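Local coordinates for protein PAN2-PAN3 deadenylation complex catalytic subunit pan2 (PDB 4CZW) that trims the poly(A) tails of messenger RNA from the 3' end as the catalytic exonuclease subunit of the PAN2-PAN3 deadenylation complex, at residues H2-P7 and A383-V388; P11-C16 and W361-D366; E447-K452 and I496-T501. All blocks are in the same frame, centred on the assembly; numbering follows the deposited sequence.

Interaction 1: H2-P7 and A383-V388; sequences HWSLRP and AWKMPV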
loop_
_atom_site.group_PDB
_atom_site.type_symbol
_atom_site.label_atom_id
_atom_site.label_comp_id
_atom_site.label_asym_id
_atom_site.label_seq_id
_atom_site.Cartn_x
_atom_site.Cartn_y
_atom_site.Cartn_z
ATOM N N HIS A 2 3.857 30.386 -6.551
ATOM C CA HIS A 2 4.001 28.962 -6.247
ATOM C C HIS A 2 4.456 28.172 -7.477
ATOM O O HIS A 2 4.425 28.680 -8.600
ATOM C CB HIS A 2 2.691 28.393 -5.693
ATOM C CG HIS A 2 1.471 28.823 -6.446
ATOM N ND1 HIS A 2 0.825 30.014 -6.196
ATOM C CD2 HIS A 2 0.767 28.211 -7.428
ATOM C CE1 HIS A 2 -0.219 30.122 -6.998
ATOM N NE2 HIS A 2 -0.277 29.042 -7.756
ATOM N N TRP A 3 4.868 26.926 -7.248
ATOM C CA TRP A 3 5.536 26.102 -8.253
ATOM C C TRP A 3 4.715 25.822 -9.513
ATOM O O TRP A 3 5.264 25.784 -10.613
ATOM C CB TRP A 3 5.956 24.772 -7.620
ATOM C CG TRP A 3 6.880 24.927 -6.449
ATOM C CD1 TRP A 3 7.826 25.894 -6.273
ATOM C CD2 TRP A 3 6.936 24.095 -5.283
ATOM N NE1 TRP A 3 8.472 25.710 -5.073
ATOM C CE2 TRP A 3 7.944 24.613 -4.444
ATOM C CE3 TRP A 3 6.233 22.958 -4.867
ATOM C CZ2 TRP A 3 8.267 24.034 -3.216
ATOM C CZ3 TRP A 3 6.555 22.385 -3.647
ATOM C CH2 TRP A 3 7.561 22.923 -2.836
ATOM N N SER A 4 3.410 25.623 -9.355
ATOM C CA SER A 4 2.559 25.239 -10.478
ATOM C C SER A 4 2.373 26.350 -11.510
ATOM O O SER A 4 1.810 26.119 -12.583
ATOM C CB SER A 4 1.192 24.781 -9.969
ATOM O OG SER A 4 1.303 23.569 -9.242
ATOM N N LEU A 5 2.841 27.551 -11.186
ATOM C CA LEU A 5 2.722 28.689 -12.091
ATOM C C LEU A 5 3.885 28.745 -13.076
ATOM O O LEU A 5 3.863 29.522 -14.028
ATOM C CB LEU A 5 2.646 29.995 -11.299
ATOM C CG LEU A 5 1.444 30.163 -10.371
ATOM C CD1 LEU A 5 1.464 31.534 -9.715
ATOM C CD2 LEU A 5 0.147 29.949 -11.135
ATOM N N ARG A 6 4.901 27.920 -12.843
ATOM C CA ARG A 6 6.072 27.886 -13.711
ATOM C C ARG A 6 5.755 27.209 -15.044
ATOM O O ARG A 6 4.961 26.270 -15.095
ATOM C CB ARG A 6 7.233 27.170 -13.013
ATOM C CG ARG A 6 7.597 27.720 -11.631
ATOM C CD ARG A 6 8.332 29.056 -11.695
ATOM N NE ARG A 6 7.432 30.176 -11.959
ATOM C CZ ARG A 6 6.741 30.819 -11.024
ATOM N NH1 ARG A 6 6.843 30.457 -9.752
ATOM N NH2 ARG A 6 5.946 31.825 -11.360
ATOM N N PRO A 7 6.379 27.688 -16.133
ATOM C CA PRO A 7 6.140 27.137 -17.472
ATOM C C PRO A 7 6.633 25.701 -17.610
ATOM O O PRO A 7 6.185 24.977 -18.499
ATOM C CB PRO A 7 6.935 28.077 -18.384
ATOM C CG PRO A 7 7.994 28.648 -17.504
ATOM C CD PRO A 7 7.349 28.797 -16.159
ATOM N N ALA A 383 0.594 23.091 -19.480
ATOM C CA ALA A 383 1.859 22.778 -20.133
ATOM C C ALA A 383 2.474 21.477 -19.626
ATOM O O ALA A 383 3.087 20.738 -20.396
ATOM C CB ALA A 383 2.838 23.921 -19.951
ATOM N N TRP A 384 2.308 21.190 -18.336
ATOM C CA TRP A 384 2.980 20.037 -17.744
ATOM C C TRP A 384 2.246 19.389 -16.565
ATOM O O TRP A 384 2.486 18.222 -16.255
ATOM C CB TRP A 384 4.392 20.436 -17.302
ATOM C CG TRP A 384 4.433 21.539 -16.284
ATOM C CD1 TRP A 384 4.466 22.881 -16.528
ATOM C CD2 TRP A 384 4.456 21.391 -14.859
ATOM N NE1 TRP A 384 4.504 23.579 -15.344
ATOM C CE2 TRP A 384 4.498 22.686 -14.305
ATOM C CE3 TRP A 384 4.441 20.289 -13.999
ATOM C CZ2 TRP A 384 4.526 22.907 -12.930
ATOM C CZ3 TRP A 384 4.470 20.511 -12.636
ATOM C CH2 TRP A 384 4.511 21.811 -12.114
ATOM N N LYS A 385 1.356 20.128 -15.906
ATOM C CA LYS A 385 0.694 19.594 -14.717
ATOM C C LYS A 385 -0.804 19.374 -14.912
ATOM O O LYS A 385 -1.585 20.325 -14.911
ATOM C CB LYS A 385 0.924 20.516 -13.518
ATOM C CG LYS A 385 0.519 19.894 -12.192
ATOM C CD LYS A 385 0.580 20.889 -11.051
ATOM C CE LYS A 385 0.086 20.265 -9.760
ATOM N NZ LYS A 385 -0.049 21.276 -8.678
HETATM N N MSE A 386 -1.198 18.111 -15.056
HETATM C CA MSE A 386 -2.598 17.756 -15.262
HETATM C C MSE A 386 -3.029 16.583 -14.380
HETATM O O MSE A 386 -2.295 15.607 -14.232
HETATM C CB MSE A 386 -2.849 17.424 -16.734
HETATM C CG MSE A 386 -3.001 18.643 -17.628
HETATM SE SE MSE A 386 -4.696 19.559 -17.317
HETATM C CE MSE A 386 -4.029 21.343 -16.914
ATOM N N PRO A 387 -4.233 16.677 -13.796
ATOM C CA PRO A 387 -4.774 15.629 -12.925
ATOM C C PRO A 387 -5.231 14.400 -13.706
ATOM O O PRO A 387 -5.769 14.531 -14.805
ATOM C CB PRO A 387 -5.962 16.318 -12.252
ATOM C CG PRO A 387 -6.413 17.318 -13.254
ATOM C CD PRO A 387 -5.165 17.811 -13.935
ATOM N N VAL A 388 -5.015 13.218 -13.137
ATOM C CA VAL A 388 -5.403 11.974 -13.788
ATOM C C VAL A 388 -6.509 11.273 -13.007
ATOM O O VAL A 388 -7.554 10.933 -13.561
ATOM C CB VAL A 388 -4.205 11.020 -13.940
ATOM C CG1 VAL A 388 -4.639 9.721 -14.597
ATOM C CG2 VAL A 388 -3.101 11.683 -14.743
#

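Interaction 2: P11-C16 and W361-D366; sequences PEYRIC and WHLFND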
loop_
_atom_site.group_PDB
_atom_site.type_symbol
_atom_site.label_atom_id
_atom_site.label_comp_id
_atom_site.label_asym_id
_atom_site.label_seq_id
_atom_site.Cartn_x
_atom_site.Cartn_y
_atom_site.Cartn_z
ATOM N N PRO A 11 12.135 21.467 -9.962
ATOM C CA PRO A 11 12.823 20.284 -9.429
ATOM C C PRO A 11 12.005 19.534 -8.376
ATOM O O PRO A 11 12.202 18.332 -8.196
ATOM C CB PRO A 11 14.103 20.867 -8.811
ATOM C CG PRO A 11 13.864 22.345 -8.711
ATOM C CD PRO A 11 12.970 22.673 -9.856
ATOM N N GLU A 12 11.096 20.233 -7.703
ATOM C CA GLU A 12 10.229 19.609 -6.710
ATOM C C GLU A 12 9.237 18.643 -7.356
ATOM O O GLU A 12 8.712 17.746 -6.696
ATOM C CB GLU A 12 9.471 20.675 -5.911
ATOM C CG GLU A 12 10.348 21.565 -5.035
ATOM C CD GLU A 12 10.963 22.731 -5.792
ATOM O OE1 GLU A 12 10.986 22.696 -7.040
ATOM O OE2 GLU A 12 11.421 23.689 -5.134
ATOM N N TYR A 13 8.984 18.832 -8.648
ATOM C CA TYR A 13 8.025 18.003 -9.374
ATOM C C TYR A 13 8.693 17.035 -10.344
ATOM O O TYR A 13 8.025 16.190 -10.936
ATOM C CB TYR A 13 7.033 18.880 -10.142
ATOM C CG TYR A 13 5.849 19.349 -9.327
ATOM C CD1 TYR A 13 4.743 18.530 -9.142
ATOM C CD2 TYR A 13 5.831 20.613 -8.756
ATOM C CE1 TYR A 13 3.655 18.954 -8.404
ATOM C CE2 TYR A 13 4.748 21.047 -8.015
ATOM C CZ TYR A 13 3.663 20.214 -7.842
ATOM O OH TYR A 13 2.583 20.642 -7.105
ATOM N N ARG A 14 10.007 17.159 -10.511
ATOM C CA ARG A 14 10.729 16.325 -11.468
ATOM C C ARG A 14 11.009 14.931 -10.920
ATOM O O ARG A 14 10.841 14.672 -9.726
ATOM C CB ARG A 14 12.041 16.995 -11.877
ATOM C CG ARG A 14 11.854 18.318 -12.596
ATOM C CD ARG A 14 13.177 19.031 -12.803
ATOM N NE ARG A 14 12.986 20.401 -13.271
ATOM C CZ ARG A 14 13.935 21.330 -13.267
ATOM N NH1 ARG A 14 15.147 21.039 -12.814
ATOM N NH2 ARG A 14 13.673 22.552 -13.711
ATOM N N ILE A 15 11.436 14.038 -11.808
ATOM C CA ILE A 15 11.747 12.663 -11.438
ATOM C C ILE A 15 12.956 12.587 -10.506
ATOM O O ILE A 15 14.015 13.141 -10.797
ATOM C CB ILE A 15 12.025 11.789 -12.679
ATOM C CG1 ILE A 15 10.780 11.703 -13.569
ATOM C CG2 ILE A 15 12.483 10.407 -12.251
ATOM C CD1 ILE A 15 10.905 10.719 -14.712
ATOM N N CYS A 16 12.786 11.894 -9.384
ATOM C CA CYS A 16 13.861 11.741 -8.413
ATOM C C CYS A 16 14.617 10.436 -8.639
ATOM O O CYS A 16 14.039 9.351 -8.577
ATOM C CB CYS A 16 13.304 11.796 -6.991
ATOM S SG CYS A 16 12.403 13.315 -6.617
ATOM N N TRP A 361 -2.080 19.958 2.950
ATOM C CA TRP A 361 -1.731 19.355 1.667
ATOM C C TRP A 361 -0.236 19.077 1.551
ATOM O O TRP A 361 0.594 19.891 1.959
ATOM C CB TRP A 361 -2.186 20.258 0.520
ATOM C CG TRP A 361 -3.672 20.427 0.453
ATOM C CD1 TRP A 361 -4.421 21.362 1.107
ATOM C CD2 TRP A 361 -4.593 19.636 -0.308
ATOM N NE1 TRP A 361 -5.750 21.204 0.799
ATOM C CE2 TRP A 361 -5.883 20.151 -0.067
ATOM C CE3 TRP A 361 -4.452 18.544 -1.170
ATOM C CZ2 TRP A 361 -7.024 19.610 -0.657
ATOM C CZ3 TRP A 361 -5.586 18.009 -1.754
ATOM C CH2 TRP A 361 -6.855 18.543 -1.495
ATOM N N HIS A 362 0.098 17.920 0.988
ATOM C CA HIS A 362 1.491 17.535 0.788
ATOM C C HIS A 362 1.735 17.004 -0.621
ATOM O O HIS A 362 0.865 16.367 -1.216
ATOM C CB HIS A 362 1.911 16.479 1.812
ATOM C CG HIS A 362 2.096 17.018 3.196
ATOM N ND1 HIS A 362 1.039 17.345 4.016
ATOM C CD2 HIS A 362 3.219 17.286 3.903
ATOM C CE1 HIS A 362 1.503 17.792 5.171
ATOM N NE2 HIS A 362 2.823 17.766 5.127
ATOM N N LEU A 363 2.926 17.270 -1.144
ATOM C CA LEU A 363 3.328 16.752 -2.445
ATOM C C LEU A 363 4.132 15.467 -2.288
ATOM O O LEU A 363 5.217 15.472 -1.707
ATOM C CB LEU A 363 4.143 17.794 -3.212
ATOM C CG LEU A 363 4.863 17.304 -4.470
ATOM C CD1 LEU A 363 3.873 16.779 -5.497
ATOM C CD2 LEU A 363 5.724 18.410 -5.063
ATOM N N PHE A 364 3.594 14.367 -2.803
ATOM C CA PHE A 364 4.281 13.084 -2.739
ATOM C C PHE A 364 4.915 12.727 -4.079
ATOM O O PHE A 364 4.368 11.932 -4.844
ATOM C CB PHE A 364 3.319 11.977 -2.301
ATOM C CG PHE A 364 2.889 12.080 -0.864
ATOM C CD1 PHE A 364 3.638 11.486 0.139
ATOM C CD2 PHE A 364 1.739 12.767 -0.518
ATOM C CE1 PHE A 364 3.247 11.578 1.462
ATOM C CE2 PHE A 364 1.342 12.862 0.804
ATOM C CZ PHE A 364 2.097 12.266 1.794
ATOM N N ASN A 365 6.065 13.330 -4.360
ATOM C CA ASN A 365 6.835 12.997 -5.551
ATOM C C ASN A 365 7.775 11.838 -5.252
ATOM O O ASN A 365 8.961 12.042 -4.987
ATOM C CB ASN A 365 7.618 14.215 -6.047
ATOM C CG ASN A 365 8.353 13.950 -7.348
ATOM O OD1 ASN A 365 8.151 12.920 -7.994
ATOM N ND2 ASN A 365 9.206 14.886 -7.745
ATOM N N ASP A 366 7.228 10.625 -5.297
ATOM C CA ASP A 366 7.946 9.416 -4.902
ATOM C C ASP A 366 8.479 9.548 -3.476
ATOM O O ASP A 366 7.706 9.757 -2.542
ATOM C CB ASP A 366 9.080 9.110 -5.885
ATOM C CG ASP A 366 8.569 8.606 -7.221
ATOM O OD1 ASP A 366 7.657 7.752 -7.226
ATOM O OD2 ASP A 366 9.074 9.064 -8.268
HETATM O O HOH W 1 10.467 11.120 -8.694
#

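Interaction 3: E447-K452 and I496-T501; sequences EFIRLK and IHIKET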
loop_
_atom_site.group_PDB
_atom_site.type_symbol
_atom_site.label_atom_id
_atom_site.label_comp_id
_atom_site.label_asym_id
_atom_site.label_seq_id
_atom_site.Cartn_x
_atom_site.Cartn_y
_atom_site.Cartn_z
ATOM N N GLU A 447 17.923 -15.122 4.640
ATOM C CA GLU A 447 18.893 -15.405 3.587
ATOM C C GLU A 447 18.394 -14.861 2.250
ATOM O O GLU A 447 17.200 -14.918 1.959
ATOM C CB GLU A 447 19.161 -16.908 3.484
ATOM C CG GLU A 447 19.634 -17.554 4.780
ATOM C CD GLU A 447 21.004 -17.067 5.221
ATOM O OE1 GLU A 447 21.748 -16.516 4.383
ATOM O OE2 GLU A 447 21.336 -17.239 6.413
ATOM N N PHE A 448 19.310 -14.337 1.442
ATOM C CA PHE A 448 18.935 -13.684 0.189
ATOM C C PHE A 448 19.298 -14.511 -1.040
ATOM O O PHE A 448 20.162 -15.386 -0.987
ATOM C CB PHE A 448 19.603 -12.309 0.072
ATOM C CG PHE A 448 19.191 -11.327 1.134
ATOM C CD1 PHE A 448 18.078 -11.554 1.926
ATOM C CD2 PHE A 448 19.920 -10.165 1.330
ATOM C CE1 PHE A 448 17.706 -10.645 2.900
ATOM C CE2 PHE A 448 19.550 -9.251 2.299
ATOM C CZ PHE A 448 18.444 -9.493 3.085
ATOM N N ILE A 449 18.624 -14.218 -2.150
ATOM C CA ILE A 449 19.017 -14.724 -3.461
ATOM C C ILE A 449 18.930 -13.587 -4.473
ATOM O O ILE A 449 18.335 -12.546 -4.193
ATOM C CB ILE A 449 18.138 -15.910 -3.921
ATOM C CG1 ILE A 449 16.652 -15.554 -3.838
ATOM C CG2 ILE A 449 18.441 -17.156 -3.102
ATOM C CD1 ILE A 449 16.055 -15.094 -5.154
ATOM N N ARG A 450 19.518 -13.786 -5.647
ATOM C CA ARG A 450 19.522 -12.751 -6.675
ATOM C C ARG A 450 18.414 -12.965 -7.701
ATOM O O ARG A 450 18.166 -14.089 -8.137
ATOM C CB ARG A 450 20.878 -12.704 -7.381
ATOM C CG ARG A 450 22.052 -12.403 -6.467
ATOM C CD ARG A 450 22.768 -11.137 -6.902
ATOM N NE ARG A 450 24.104 -11.033 -6.321
ATOM C CZ ARG A 450 25.208 -11.478 -6.912
ATOM N NH1 ARG A 450 25.137 -12.057 -8.103
ATOM N NH2 ARG A 450 26.384 -11.342 -6.314
ATOM N N LEU A 451 17.753 -11.877 -8.084
ATOM C CA LEU A 451 16.704 -11.932 -9.095
ATOM C C LEU A 451 17.130 -11.208 -10.368
ATOM O O LEU A 451 18.169 -10.548 -10.401
ATOM C CB LEU A 451 15.405 -11.331 -8.560
ATOM C CG LEU A 451 14.666 -12.142 -7.495
ATOM C CD1 LEU A 451 13.378 -11.442 -7.090
ATOM C CD2 LEU A 451 14.378 -13.545 -8.003
ATOM N N LYS A 452 16.319 -11.334 -11.413
ATOM C CA LYS A 452 16.615 -10.707 -12.695
ATOM C C LYS A 452 16.277 -9.219 -12.679
ATOM O O LYS A 452 17.166 -8.370 -12.743
ATOM C CB LYS A 452 15.852 -11.410 -13.820
ATOM C CG LYS A 452 16.171 -10.886 -15.211
ATOM C CD LYS A 452 15.414 -11.662 -16.277
ATOM C CE LYS A 452 15.757 -11.167 -17.673
ATOM N NZ LYS A 452 15.027 -11.925 -18.726
ATOM N N ILE A 496 11.120 -19.937 0.946
ATOM C CA ILE A 496 10.158 -19.243 0.098
ATOM C C ILE A 496 10.070 -19.822 -1.308
ATOM O O ILE A 496 11.064 -19.876 -2.032
ATOM C CB ILE A 496 10.497 -17.746 -0.015
ATOM C CG1 ILE A 496 10.705 -17.143 1.376
ATOM C CG2 ILE A 496 9.406 -17.007 -0.774
ATOM C CD1 ILE A 496 9.533 -17.344 2.303
ATOM N N HIS A 497 8.871 -20.253 -1.687
ATOM C CA HIS A 497 8.611 -20.664 -3.059
ATOM C C HIS A 497 8.535 -19.420 -3.934
ATOM O O HIS A 497 7.472 -18.821 -4.093
ATOM C CB HIS A 497 7.318 -21.477 -3.158
ATOM C CG HIS A 497 7.031 -21.994 -4.534
ATOM N ND1 HIS A 497 7.937 -21.903 -5.569
ATOM C CD2 HIS A 497 5.939 -22.608 -5.046
ATOM C CE1 HIS A 497 7.415 -22.436 -6.658
ATOM N NE2 HIS A 497 6.203 -22.873 -6.368
ATOM N N ILE A 498 9.676 -19.036 -4.494
ATOM C CA ILE A 498 9.773 -17.814 -5.280
ATOM C C ILE A 498 9.281 -18.023 -6.708
ATOM O O ILE A 498 9.788 -18.879 -7.434
ATOM C CB ILE A 498 11.219 -17.291 -5.302
ATOM C CG1 ILE A 498 11.698 -17.041 -3.871
ATOM C CG2 ILE A 498 11.319 -16.027 -6.140
ATOM C CD1 ILE A 498 13.153 -16.677 -3.767
ATOM N N LYS A 499 8.289 -17.232 -7.102
ATOM C CA LYS A 499 7.688 -17.345 -8.426
ATOM C C LYS A 499 8.401 -16.461 -9.445
ATOM O O LYS A 499 7.862 -16.171 -10.514
ATOM C CB LYS A 499 6.201 -16.987 -8.364
ATOM C CG LYS A 499 5.373 -17.940 -7.514
ATOM C CD LYS A 499 4.613 -17.204 -6.421
ATOM C CE LYS A 499 3.620 -16.211 -7.004
ATOM N NZ LYS A 499 2.842 -15.517 -5.940
ATOM N N GLU A 500 9.614 -16.037 -9.108
ATOM C CA GLU A 500 10.423 -15.226 -10.010
ATOM C C GLU A 500 11.562 -16.057 -10.591
ATOM O O GLU A 500 11.748 -17.216 -10.218
ATOM C CB GLU A 500 10.982 -14.002 -9.280
ATOM C CG GLU A 500 9.949 -13.228 -8.476
ATOM C CD GLU A 500 8.918 -12.544 -9.350
ATOM O OE1 GLU A 500 9.292 -12.035 -10.427
ATOM O OE2 GLU A 500 7.731 -12.517 -8.961
ATOM N N THR A 501 12.323 -15.465 -11.506
ATOM C CA THR A 501 13.483 -16.137 -12.078
ATOM C C THR A 501 14.736 -15.815 -11.271
ATOM O O THR A 501 15.175 -14.666 -11.218
ATOM C CB THR A 501 13.704 -15.741 -13.549
ATOM O OG1 THR A 501 12.598 -16.195 -14.339
ATOM C CG2 THR A 501 14.986 -16.363 -14.080
#

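Interaction 1: H2-P7 and A383-V388
Three hydrogen bonds grip the ammonium nitrogen of Lys385: one to Ser4 OG, one to the carbonyl of Thr379 and one to the hydroxyl of Tyr13. Glu376 adds a long, weak ion pair. Lys385 NZ stands 2.7 Å from Ser4 OG, at the tip of a fully extended side chain whose CG lies anti to the backbone N (chi1 -168°). That hydroxyl, turned beside its own backbone N, also bonds Glu376 OE2, so Ser4 lies between the lysine and an acid of helix 374-377.

Trp384 makes the second polar link. Its indole N-H points nearly straight at the carbonyl of Arg6, with NE1 2.7 Å from Arg6 O and an N-H...O angle of 167°. The oxygen lies at the ring edge, in the indole plane, while the nitrogen sits above the carbonyl plane. Farther along the same edge, Trp384 CZ2 meets Trp3 O at 3.8 Å; Trp3 O also accepts the backbone N-H of Arg6, closing the short 3-10 turn. At the other end of the contact Pro7 O lies 3.4 Å from Trp384 CD1 and also approaches Ala383 CB. The N-terminal turn is thereby fastened to the start of strand 385-394 in the pseudo-USP domain, where a classic beta bulge sets Trp384 and Lys385 together opposite Asn381.

Interaction 2: P11-C16 and W361-D366
An inverse gamma turn centred on Asn365 ends strand 361-365 of the pseudo-USP domain, and the Asn365 side chain reaches into the loop 11-16. The hydrogen bonds across the contact come from one amide nitrogen. Asn365 CG lies anti to the backbone N (chi1 -176°), which carries the amide out to two backbone carbonyls. Asn365 ND2 is 2.6 Å from Arg14 O, along a nearly straight N-H (165°), and this acceptor lies in the amide plane. The second bond, from Asn365 ND2 to Glu12 O at 3.1 Å, is more bent (148°), and its acceptor is tilted from that plane. Both carbonyls receive the nitrogen from above their own planes. With OD1 accepting from His341 NE2, the amide is bonded at both ends, which would fix its flip.

Apolar contact rests on Leu363 and Tyr13, whose side chains cross obliquely. Leu363 CD2 sits over the centre of one face of the Tyr13 ring in a CH-pi contact, 3.9 Å from the centroid. The other methyl, Leu363 CD1, lies 3.6 Å from Tyr13 CE1. Beyond the ring, Tyr13 OH bonds Glu376, while Trp384 meets the ring edge-to-face.

Cys16 packs its sulfur against the same amide, with SG 3.7 Å from Asn365 ND2. A water completes the join: it accepts the Cys16 N-H and donates to Asn365 OD1 and to Asp366 OD2, which lies 2.5 Å from the water and is also bonded by Asn43 ND2.

Interaction 3: E447-K452 and I496-T501
Ile498 is the first residue of 496-501 to touch residues 447-452, on strand 441-451 in the mixed sheet of the RNase H-like, DEDD-type exonuclease domain. Its CG1 lies anti to the carbonyl carbon (chi1 -58°) and the chain runs on extended to a methyl that meets Ile449 tip to tip, CD1 to CD1 at 3.6 Å. Ile449 holds CG1 in the crowded position between its backbone N and carbonyl carbon, and the same Ile498 methyl, CD1, lies 3.7 Å from Ile449 CG1. The other branch, Ile498 CG2, makes a looser contact with Leu451 CD2.

Glu500 comes next and crosses Leu451 obliquely. Its CB lies 3.7 Å from Leu451 CD2, and its aliphatic CB and CG also lie beside Leu451 CD1. The chain bends at chi2 (-67°), and the carboxylate turns to His111, where OE2 is hydrogen-bonded to NE2. Arg107 of helix 103-109 touches both Glu500 and Leu451, so here the exonuclease domain meets the pseudo-USP domain.

Thr501 closes the segment with its backbone: its carbonyl oxygen is 3.5 Å from Leu451 CD2. An alanine in place of Leu451 would remove CG and both methyls and would probably loosen the packing against Glu500, Ile498 and the Thr501 carbonyl. Just beyond, the chain enters strand 502-504, and Arg450 pairs through its backbone with Val503 and Asp504. Glu447, probably a ligand of the catalytic metals, lies on strand 441-451 but takes no part in the contact.

No hydrogen bond spans the two segments, so their fit rests mostly on methyl and methylene contacts; the carboxylate is spent on His111, which its negative charge would probably help to keep protonated.

In the fold
Interactions 1 and 2 are neighbours in the pseudo-USP domain, their centres about 12 Å apart. Both fasten the N-terminal loop to strands of one mixed sheet, and Tyr13, a residue of interaction 2 that also touches interaction 1, joins them. Interaction 2 is the buried one, with an amide, a water and a CH-pi contact; interaction 1 is partly buried and joins through a lysine and an indole N-H. Interaction 3 belongs to the exonuclease domain, its centre about 41 Å from that of interaction 1 and 32 Å from that of interaction 2. It lies at the surface on another sheet and is mainly apolar, whereas the more deeply placed pair relies on polar bonds.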